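Local coordinates for protein ribonuclease VapC5 (Mycobacterium tuberculosis, PDB 3DBO) that is the probable toxin of a type II toxin-antitoxin pair, a PIN-domain ribonuclease that probably uses magnesium and whose limited RNA cleavage is seen in complex with antitoxin VapB5, at residues P88-A93 with A123-P128. Residues are numbered along the deposited sequence; the frame is centred on the assembly and turned at random.
With NA (sodium ion), chain D.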
ATOM      1  N   PRO B  88       1.835   8.029   8.886  1.00 10.81           N
ATOM      2  CA  PRO B  88       0.462   8.524   9.090  1.00 10.59           C
ATOM      3  C   PRO B  88      -0.053   9.391   7.947  1.00 10.50           C
ATOM      4  O   PRO B  88       0.716   9.854   7.119  1.00 10.86           O
ATOM      5  CB  PRO B  88       0.605   9.381  10.341  1.00 11.04           C
ATOM      6  CG  PRO B  88       1.998   9.970  10.211  1.00 10.86           C
ATOM      7  CD  PRO B  88       2.829   8.849   9.608  1.00 11.27           C
ATOM      8  N   VAL B  89      -1.362   9.638   7.916  1.00  9.68           N
ATOM      9  CA  VAL B  89      -1.870  10.722   7.096  1.00 10.00           C
ATOM     10  C   VAL B  89      -1.752  11.976   7.979  1.00 10.31           C
ATOM     11  O   VAL B  89      -2.523  12.142   8.937  1.00 10.56           O
ATOM     12  CB  VAL B  89      -3.349  10.512   6.641  1.00  9.21           C
ATOM     13  CG1 VAL B  89      -3.779  11.673   5.771  1.00  9.45           C
ATOM     14  CG2 VAL B  89      -3.541   9.186   5.852  1.00 10.87           C
ATOM     15  N   ASP B  90      -0.785  12.824   7.678  1.00  9.88           N
ATOM     16  CA  ASP B  90      -0.568  14.072   8.426  1.00 11.34           C
ATOM     17  C   ASP B  90      -0.967  15.267   7.556  1.00 10.87           C
ATOM     18  O   ASP B  90      -1.564  15.072   6.509  1.00  9.86           O
ATOM     19  CB  ASP B  90       0.880  14.203   8.902  1.00 12.35           C
ATOM     20  CG  ASP B  90       1.908  14.085   7.768  1.00 13.83           C
ATOM     21  OD1 ASP B  90       1.559  14.102   6.553  1.00 10.78           O
ATOM     22  OD2 ASP B  90       3.098  13.938   8.123  1.00 15.01           O
ATOM     23  N   ASP B  91      -0.650  16.499   7.990  1.00 10.81           N
ATOM     24  CA  ASP B  91      -1.052  17.688   7.244  1.00 11.77           C
ATOM     25  C   ASP B  91      -0.484  17.704   5.820  1.00 10.85           C
ATOM     26  O   ASP B  91      -1.185  18.052   4.866  1.00 10.85           O
ATOM     27  CB  ASP B  91      -0.643  18.982   7.983  1.00 11.91           C
ATOM     28  CG  ASP B  91      -1.334  19.130   9.335  1.00 17.75           C
ATOM     29  OD1 ASP B  91      -2.243  18.331   9.655  1.00 20.08           O
ATOM     30  OD2 ASP B  91      -0.965  20.056  10.091  1.00 22.80           O
ATOM     31  N   ASP B  92       0.786  17.336   5.682  1.00 11.32           N
ATOM     32  CA  ASP B  92       1.429  17.370   4.372  1.00 11.41           C
ATOM     33  C   ASP B  92       0.790  16.373   3.416  1.00  9.57           C
ATOM     34  O   ASP B  92       0.672  16.646   2.222  1.00  9.22           O
ATOM     35  CB  ASP B  92       2.938  17.110   4.488  1.00 12.65           C
ATOM     36  CG  ASP B  92       3.706  18.341   4.960  1.00 18.26           C
ATOM     37  OD1 ASP B  92       3.145  19.459   4.953  1.00 22.51           O
ATOM     38  OD2 ASP B  92       4.878  18.177   5.334  1.00 25.92           O
ATOM     39  N   ALA B  93       0.400  15.212   3.940  1.00  9.06           N
ATOM     40  CA  ALA B  93      -0.270  14.198   3.117  1.00  8.43           C
ATOM     41  C   ALA B  93      -1.639  14.717   2.698  1.00  8.16           C
ATOM     42  O   ALA B  93      -2.066  14.520   1.570  1.00  7.91           O
ATOM     43  CB  ALA B  93      -0.393  12.905   3.863  1.00  7.74           C
ATOM     44  N   ALA B 123       3.934  10.614  -1.851  1.00 10.62           N
ATOM     45  CA  ALA B 123       4.323  11.839  -2.581  1.00 11.52           C
ATOM     46  C   ALA B 123       4.726  12.980  -1.666  1.00 12.83           C
ATOM     47  O   ALA B 123       5.664  13.722  -1.968  1.00 12.29           O
ATOM     48  CB  ALA B 123       3.229  12.285  -3.531  1.00 11.67           C
ATOM     49  N   SER B 124       4.018  13.124  -0.539  1.00 12.35           N
ATOM     50  CA  SER B 124       4.279  14.228   0.384  1.00 13.39           C
ATOM     51  C   SER B 124       5.634  14.059   1.090  1.00 14.53           C
ATOM     52  O   SER B 124       6.181  15.022   1.625  1.00 15.39           O
ATOM     53  CB  SER B 124       3.137  14.348   1.416  1.00 12.31           C
ATOM     54  OG  SER B 124       3.204  13.299   2.365  1.00 11.96           O
ATOM     55  N   ARG B 125       6.156  12.829   1.082  1.00 15.60           N
ATOM     56  CA  ARG B 125       7.465  12.505   1.640  1.00 16.46           C
ATOM     57  C   ARG B 125       8.535  12.316   0.565  1.00 17.19           C
ATOM     58  O   ARG B 125       9.660  11.920   0.874  1.00 17.62           O
ATOM     59  CB  ARG B 125       7.358  11.271   2.518  1.00 16.49           C
ATOM     60  CG  ARG B 125       6.516  11.543   3.751  1.00 19.00           C
ATOM     61  CD  ARG B 125       6.467  10.396   4.694  1.00 24.50           C
ATOM     62  NE  ARG B 125       5.705  10.787   5.883  1.00 25.90           N
ATOM     63  CZ  ARG B 125       6.233  11.051   7.072  1.00 26.40           C
ATOM     64  NH1 ARG B 125       7.547  10.954   7.268  1.00 27.00           N
ATOM     65  NH2 ARG B 125       5.435  11.396   8.072  1.00 26.38           N
ATOM     66  N   ALA B 126       8.171  12.607  -0.684  1.00 17.33           N
ATOM     67  CA  ALA B 126       9.033  12.435  -1.849  1.00 17.56           C
ATOM     68  C   ALA B 126       9.579  11.000  -1.899  1.00 17.63           C
ATOM     69  O   ALA B 126      10.790  10.764  -2.086  1.00 18.13           O
ATOM     70  CB  ALA B 126      10.149  13.479  -1.857  1.00 18.67           C
ATOM     71  N   LEU B 127       8.678  10.041  -1.694  1.00 15.80           N
ATOM     72  CA  LEU B 127       8.987   8.621  -1.798  1.00 15.38           C
ATOM     73  C   LEU B 127       8.091   7.955  -2.827  1.00 14.42           C
ATOM     74  O   LEU B 127       6.934   8.362  -3.019  1.00 12.89           O
ATOM     75  CB  LEU B 127       8.801   7.909  -0.453  1.00 15.75           C
ATOM     76  CG  LEU B 127       9.649   8.371   0.738  1.00 16.48           C
ATOM     77  CD1 LEU B 127       9.032   7.849   2.002  1.00 17.15           C
ATOM     78  CD2 LEU B 127      11.104   7.949   0.603  1.00 18.73           C
ATOM     79  N   PRO B 128       8.617   6.925  -3.507  1.00 13.77           N
ATOM     80  CA  PRO B 128       7.811   6.201  -4.457  1.00 13.16           C
ATOM     81  C   PRO B 128       6.833   5.243  -3.780  1.00 12.77           C
ATOM     82  O   PRO B 128       7.110   4.741  -2.685  1.00 13.75           O
ATOM     83  CB  PRO B 128       8.860   5.397  -5.252  1.00 13.18           C
ATOM     84  CG  PRO B 128       9.950   5.171  -4.316  1.00 13.25           C
ATOM     85  CD  PRO B 128       9.995   6.391  -3.423  1.00 14.25           C
TER
HETATM   86 NA    NA D 302       5.425   9.183  -5.066  1.00 20.29          NA
HETATM   87  O   HOH W   1       3.091  10.821   6.387  1.00 22.00           O
HETATM   88  O   HOH W   2       3.559  13.390   5.092  1.00 27.34           O
HETATM   89  O   HOH W   3       2.703   8.971  -4.880  1.00 13.56           O
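The first turn of helix 91-107 meets the last turn of helix 113-124 at the surface of the PIN domain, the backbones coming nearest at Ala-93 and Ser-124, whose CA atoms are 5.3 Å apart. One helix starts here with an N-cap and the other ends in a Schellman motif, with Ala-126, at positive phi, as its C' residue. Asp-90 is the cap: with chi1 at 55°, its CG sits between the backbone N and the carbonyl carbon, and OD1 takes the N-H of Ala-93 nearly along its own C-O axis. That same oxygen accepts a second hydrogen bond from a water, which also donates to Ser-124 OG and so ties the cap to the neighbouring helix end. Ser-124 lays its CB 3.5 Å from the carbonyl O of Asp-92, while OG, hydrogen-bonded to Val-121 O one turn back, faces CA and CB of Ala-93. Met-96, further along helix 91-107, packs against both Ser-124 and Ala-123.

Arg-125 follows the helix end, its chain extended from CG to NE, and reaches back to the cap. Its NH2 forms a long salt bridge to Asp-90 OD2 at 3.5 Å; OD2 lies oblique to the guanidinium, although the carboxylate and guanidinium planes differ by just 14°. OD1 thus carries the cap and the water bridge, while OD2 faces Arg-125. Beyond the Schellman turn, Leu-127 O and Ser-144 O bind a sodium ion. A second water lies in the guanidinium plane, accepting from Arg-125 NE at 2.7 Å and donating to Pro-88 O.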